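Side-chain contacts in putative uncharacterized protein (PDB 4F7A), which probably binds mucin O-glycans at the cell surface as a SusD-like outer membrane lipoprotein of Bacteroides vulgatus: residues K67-D70 and K71-Y75; T366-Q370 and W371-D375. All blocks are in the same frame, centred on the assembly; numbering follows the deposited sequence.

Interaction 1 (K67-D70 and K71-Y75)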
loop_
_atom_site.group_PDB
_atom_site.type_symbol
_atom_site.label_atom_id
_atom_site.label_comp_id
_atom_site.label_asym_id
_atom_site.label_seq_id
_atom_site.Cartn_x
_atom_site.Cartn_y
_atom_site.Cartn_z
ATOM N N LYS A 67 -18.508 10.197 15.649
ATOM C CA LYS A 67 -19.320 8.964 15.580
ATOM C C LYS A 67 -18.492 7.702 15.238
ATOM O O LYS A 67 -18.871 6.600 15.615
ATOM C CB LYS A 67 -20.521 9.132 14.640
ATOM C CG LYS A 67 -20.221 9.304 13.190
ATOM C CD LYS A 67 -21.491 9.180 12.317
ATOM C CE LYS A 67 -21.139 9.530 10.872
ATOM N NZ LYS A 67 -22.274 9.424 9.906
ATOM N N PHE A 68 -17.349 7.885 14.563
ATOM C CA PHE A 68 -16.433 6.785 14.251
ATOM C C PHE A 68 -15.349 6.535 15.295
ATOM O O PHE A 68 -14.613 5.547 15.180
ATOM C CB PHE A 68 -15.739 7.041 12.900
ATOM C CG PHE A 68 -16.689 7.082 11.708
ATOM C CD1 PHE A 68 -17.957 6.486 11.750
ATOM C CD2 PHE A 68 -16.295 7.696 10.527
ATOM C CE1 PHE A 68 -18.801 6.519 10.634
ATOM C CE2 PHE A 68 -17.134 7.721 9.414
ATOM C CZ PHE A 68 -18.377 7.132 9.459
ATOM N N SER A 69 -15.256 7.400 16.305
ATOM C CA SER A 69 -14.087 7.418 17.189
ATOM C C SER A 69 -14.180 6.400 18.324
ATOM O O SER A 69 -13.334 6.389 19.230
ATOM C CB SER A 69 -13.855 8.824 17.739
ATOM O OG SER A 69 -13.395 9.685 16.726
ATOM N N ASP A 70 -15.220 5.572 18.293
ATOM C CA ASP A 70 -15.344 4.452 19.225
ATOM C C ASP A 70 -15.161 3.120 18.473
ATOM O O ASP A 70 -15.406 2.038 19.009
ATOM C CB ASP A 70 -16.680 4.488 19.992
ATOM C CG ASP A 70 -17.910 4.468 19.088
ATOM O OD1 ASP A 70 -17.790 4.476 17.848
ATOM O OD2 ASP A 70 -19.015 4.448 19.642
ATOM N N LYS A 71 -14.673 3.217 17.250
ATOM C CA LYS A 71 -14.461 2.036 16.417
ATOM C C LYS A 71 -12.975 1.804 16.086
ATOM O O LYS A 71 -12.163 1.631 17.014
ATOM C CB LYS A 71 -15.377 2.119 15.185
ATOM C CG LYS A 71 -16.881 2.207 15.565
ATOM C CD LYS A 71 -17.786 2.414 14.348
ATOM C CE LYS A 71 -19.248 2.433 14.753
ATOM N NZ LYS A 71 -19.577 3.556 15.656
ATOM N N ASN A 72 -12.606 1.784 14.803
ATOM C CA ASN A 72 -11.281 1.334 14.384
ATOM C C ASN A 72 -10.157 2.143 15.021
ATOM O O ASN A 72 -9.118 1.584 15.361
ATOM C CB ASN A 72 -11.132 1.368 12.858
ATOM C CG ASN A 72 -11.686 0.133 12.181
ATOM O OD1 ASN A 72 -12.404 -0.642 12.795
ATOM N ND2 ASN A 72 -11.359 -0.049 10.884
ATOM N N THR A 73 -10.364 3.455 15.159
ATOM C CA THR A 73 -9.319 4.319 15.672
ATOM C C THR A 73 -8.838 3.899 17.066
ATOM O O THR A 73 -7.651 4.056 17.379
ATOM C CB THR A 73 -9.736 5.821 15.624
ATOM O OG1 THR A 73 -8.580 6.641 15.861
ATOM C CG2 THR A 73 -10.858 6.159 16.634
ATOM N N VAL A 74 -9.745 3.369 17.887
ATOM C CA VAL A 74 -9.399 2.871 19.245
ATOM C C VAL A 74 -9.299 1.350 19.268
ATOM O O VAL A 74 -9.388 0.709 20.324
ATOM C CB VAL A 74 -10.380 3.360 20.330
ATOM C CG1 VAL A 74 -10.247 4.851 20.567
ATOM C CG2 VAL A 74 -11.887 2.958 20.000
ATOM N N TYR A 75 -9.057 0.764 18.101
ATOM C CA TYR A 75 -8.878 -0.679 17.974
ATOM C C TYR A 75 -10.113 -1.495 18.387
ATOM O O TYR A 75 -9.974 -2.675 18.714
ATOM C CB TYR A 75 -7.646 -1.198 18.738
ATOM C CG TYR A 75 -6.273 -0.809 18.212
ATOM C CD1 TYR A 75 -6.065 -0.375 16.896
ATOM C CD2 TYR A 75 -5.170 -0.923 19.031
ATOM C CE1 TYR A 75 -4.792 -0.066 16.434
ATOM C CE2 TYR A 75 -3.895 -0.606 18.578
ATOM C CZ TYR A 75 -3.713 -0.181 17.293
ATOM O OH TYR A 75 -2.440 0.114 16.885
HETATM O O HOH W 1 -12.545 4.745 13.634
#
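K71 folds its side chain back beside D70, and its NZ takes two acceptors at once. One is D70 OD1, 3.0 Å from K71 NZ in a salt bridge that meets the carboxylate on its syn side. The other is the backbone oxygen K67 O, 3.1 Å from K71 NZ, with a C=O...N angle of 162°. The lysine chain runs extended as far as CE and then bends at its last torsion (chi4 63°), which turns the ammonium group in toward K67 O. The same residues form a type I beta turn from F68 to K71, closed by K71 N to F68 O at 3.1 Å.

The tight side lies further along, where the methyls of T73 and V74 press on the 69-70 backbone. T73 CG2 comes within 3.5 Å of S69 CA, and V74 CG2 rests 3.6 Å from D70 C. T73 OG1 is held from outside by H62 and G301, while F68 meets W81 edge-to-face. A water accepts a hydrogen bond from T73 N and donates one to F68 O, 2.7 Å from the water oxygen.

The looser side is the polar one: D70 and K71 are both partly exposed, and the exposed chain of K67 heads away from 71-75 to touch D306. One ammonium thus joins a carboxylate to a main-chain carbonyl, so D70 probably offsets the charge of K71 while K67 O gains a donor.

Interaction 2 (T366-Q370 and W371-D375); sequences TSFSQ and WGAGD
Q370 and W371 lie side by side and point the same way, the amide turned 26° from the indole plane with NE2 above one face near the rim. Q370 CG sits above the five-membered ring, 4.2 Å from its centroid, in a CH-pi contact, and Q370 NE2 comes 3.4 Å from W371 CZ2. Q370 can follow the indole because CG stands opposite the backbone N (chi1 -180°) and the chain continues extended. One water accepts from S367 OG, donates to Q370 OE1 at 2.7 Å and takes a weak bond from W371 NE1; S367 OG also bonds R278. With W371 cut back to an alanine, Q370 CG and NE2 would be likely to lose the indole face they pack on, and the water its weak NE1 donor.

On another side of the helix end, F368 turns its ring so that G374 O lies at the edge, in plane, with F368 CB 3.3 Å from that oxygen. A373 CB packs 4.1 Å from F368 CG. The backbone closes as a Schellman motif: G372 takes positive phi, A373 N bonds F368 O at 2.8 Å, nearly straight at 167°, and G372 N makes a weak bond to S369 O.

This C-terminal end of helix 356-371 rests on helix 279-282, where I281 touches W371 and A373 and Y282 meets the indole edge-to-face, while helix 334-346 packs against T366 and S367.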
loop_
_atom_site.group_PDB
_atom_site.type_symbol
_atom_site.label_atom_id
_atom_site.label_comp_id
_atom_site.label_asym_id
_atom_site.label_seq_id
_atom_site.Cartn_x
_atom_site.Cartn_y
_atom_site.Cartn_z
ATOM N N THR A 366 13.813 11.381 -6.290
ATOM C CA THR A 366 12.791 10.908 -7.207
ATOM C C THR A 366 11.385 11.279 -6.701
ATOM O O THR A 366 10.523 11.712 -7.492
ATOM C CB THR A 366 12.950 9.385 -7.468
ATOM O OG1 THR A 366 14.202 9.152 -8.141
ATOM C CG2 THR A 366 11.805 8.841 -8.348
ATOM N N SER A 367 11.158 11.112 -5.399
ATOM C CA SER A 367 9.906 11.496 -4.779
ATOM C C SER A 367 9.652 13.007 -4.890
ATOM O O SER A 367 8.572 13.441 -5.277
ATOM C CB SER A 367 9.881 11.052 -3.324
ATOM O OG SER A 367 8.701 11.490 -2.699
ATOM N N PHE A 368 10.662 13.813 -4.588
ATOM C CA PHE A 368 10.530 15.256 -4.761
ATOM C C PHE A 368 10.108 15.610 -6.196
ATOM O O PHE A 368 9.212 16.432 -6.393
ATOM C CB PHE A 368 11.856 15.956 -4.483
ATOM C CG PHE A 368 12.099 16.308 -3.036
ATOM C CD1 PHE A 368 11.790 15.428 -2.006
ATOM C CD2 PHE A 368 12.696 17.534 -2.711
ATOM C CE1 PHE A 368 12.057 15.764 -0.678
ATOM C CE2 PHE A 368 12.957 17.870 -1.395
ATOM C CZ PHE A 368 12.654 16.957 -0.380
ATOM N N SER A 369 10.766 14.997 -7.182
ATOM C CA SER A 369 10.450 15.236 -8.584
ATOM C C SER A 369 9.023 14.807 -8.961
ATOM O O SER A 369 8.358 15.491 -9.719
ATOM C CB SER A 369 11.459 14.532 -9.491
ATOM O OG SER A 369 12.746 15.092 -9.318
ATOM N N GLN A 370 8.567 13.668 -8.445
ATOM C CA GLN A 370 7.197 13.188 -8.677
ATOM C C GLN A 370 6.176 14.280 -8.346
ATOM O O GLN A 370 5.197 14.449 -9.054
ATOM C CB GLN A 370 6.926 11.996 -7.765
ATOM C CG GLN A 370 5.558 11.378 -7.882
ATOM C CD GLN A 370 5.317 10.259 -6.902
ATOM O OE1 GLN A 370 6.247 9.574 -6.491
ATOM N NE2 GLN A 370 4.069 10.073 -6.510
ATOM N N TRP A 371 6.398 14.955 -7.224
ATOM C CA TRP A 371 5.442 15.895 -6.641
ATOM C C TRP A 371 5.704 17.339 -7.015
ATOM O O TRP A 371 4.916 18.201 -6.680
ATOM C CB TRP A 371 5.431 15.740 -5.109
ATOM C CG TRP A 371 4.883 14.426 -4.681
ATOM C CD1 TRP A 371 5.576 13.371 -4.167
ATOM C CD2 TRP A 371 3.523 14.000 -4.784
ATOM N NE1 TRP A 371 4.734 12.320 -3.938
ATOM C CE2 TRP A 371 3.466 12.674 -4.307
ATOM C CE3 TRP A 371 2.350 14.600 -5.248
ATOM C CZ2 TRP A 371 2.274 11.946 -4.245
ATOM C CZ3 TRP A 371 1.161 13.868 -5.189
ATOM C CH2 TRP A 371 1.145 12.552 -4.685
ATOM N N GLY A 372 6.802 17.610 -7.705
ATOM C CA GLY A 372 7.172 18.990 -8.078
ATOM C C GLY A 372 7.756 19.771 -6.902
ATOM O O GLY A 372 7.632 21.000 -6.835
ATOM N N ALA A 373 8.405 19.070 -5.985
ATOM C CA ALA A 373 8.918 19.691 -4.755
ATOM C C ALA A 373 10.329 20.246 -4.916
ATOM O O ALA A 373 10.898 20.813 -3.972
ATOM C CB ALA A 373 8.857 18.684 -3.594
ATOM N N GLY A 374 10.892 20.097 -6.112
ATOM C CA GLY A 374 12.208 20.648 -6.412
ATOM C C GLY A 374 13.330 19.653 -6.158
ATOM O O GLY A 374 13.153 18.420 -6.260
ATOM N N ASP A 375 14.502 20.200 -5.864
ATOM C CA ASP A 375 15.713 19.414 -5.675
ATOM C C ASP A 375 15.859 19.034 -4.185
ATOM O O ASP A 375 15.552 19.828 -3.287
ATOM C CB ASP A 375 16.934 20.216 -6.155
ATOM C CG ASP A 375 18.217 19.426 -6.072
ATOM O OD1 ASP A 375 18.514 18.659 -7.025
ATOM O OD2 ASP A 375 18.945 19.583 -5.045
HETATM O O HOH W 2 6.718 10.036 -3.899
HETATM O O HOH W 3 12.702 17.847 -9.541
#

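Overall arrangement
The two contacts come in series along the chain and lie far apart, their centres 35 Å from each other and their nearest atoms about 23 Å. Interaction 1 belongs to the loop between strand 61-62 and helix 79-82; interaction 2 ends helix 356-371 and opens the long connection to helix 416-431. Both sit about 20 Å or more from the centre of the chain, and they share no helix or strand. Each is local: one a turn in a connecting loop, the other a helix end. They set the path of the chain at two distant outer points of a mainly helical SusD-like fold, without touching.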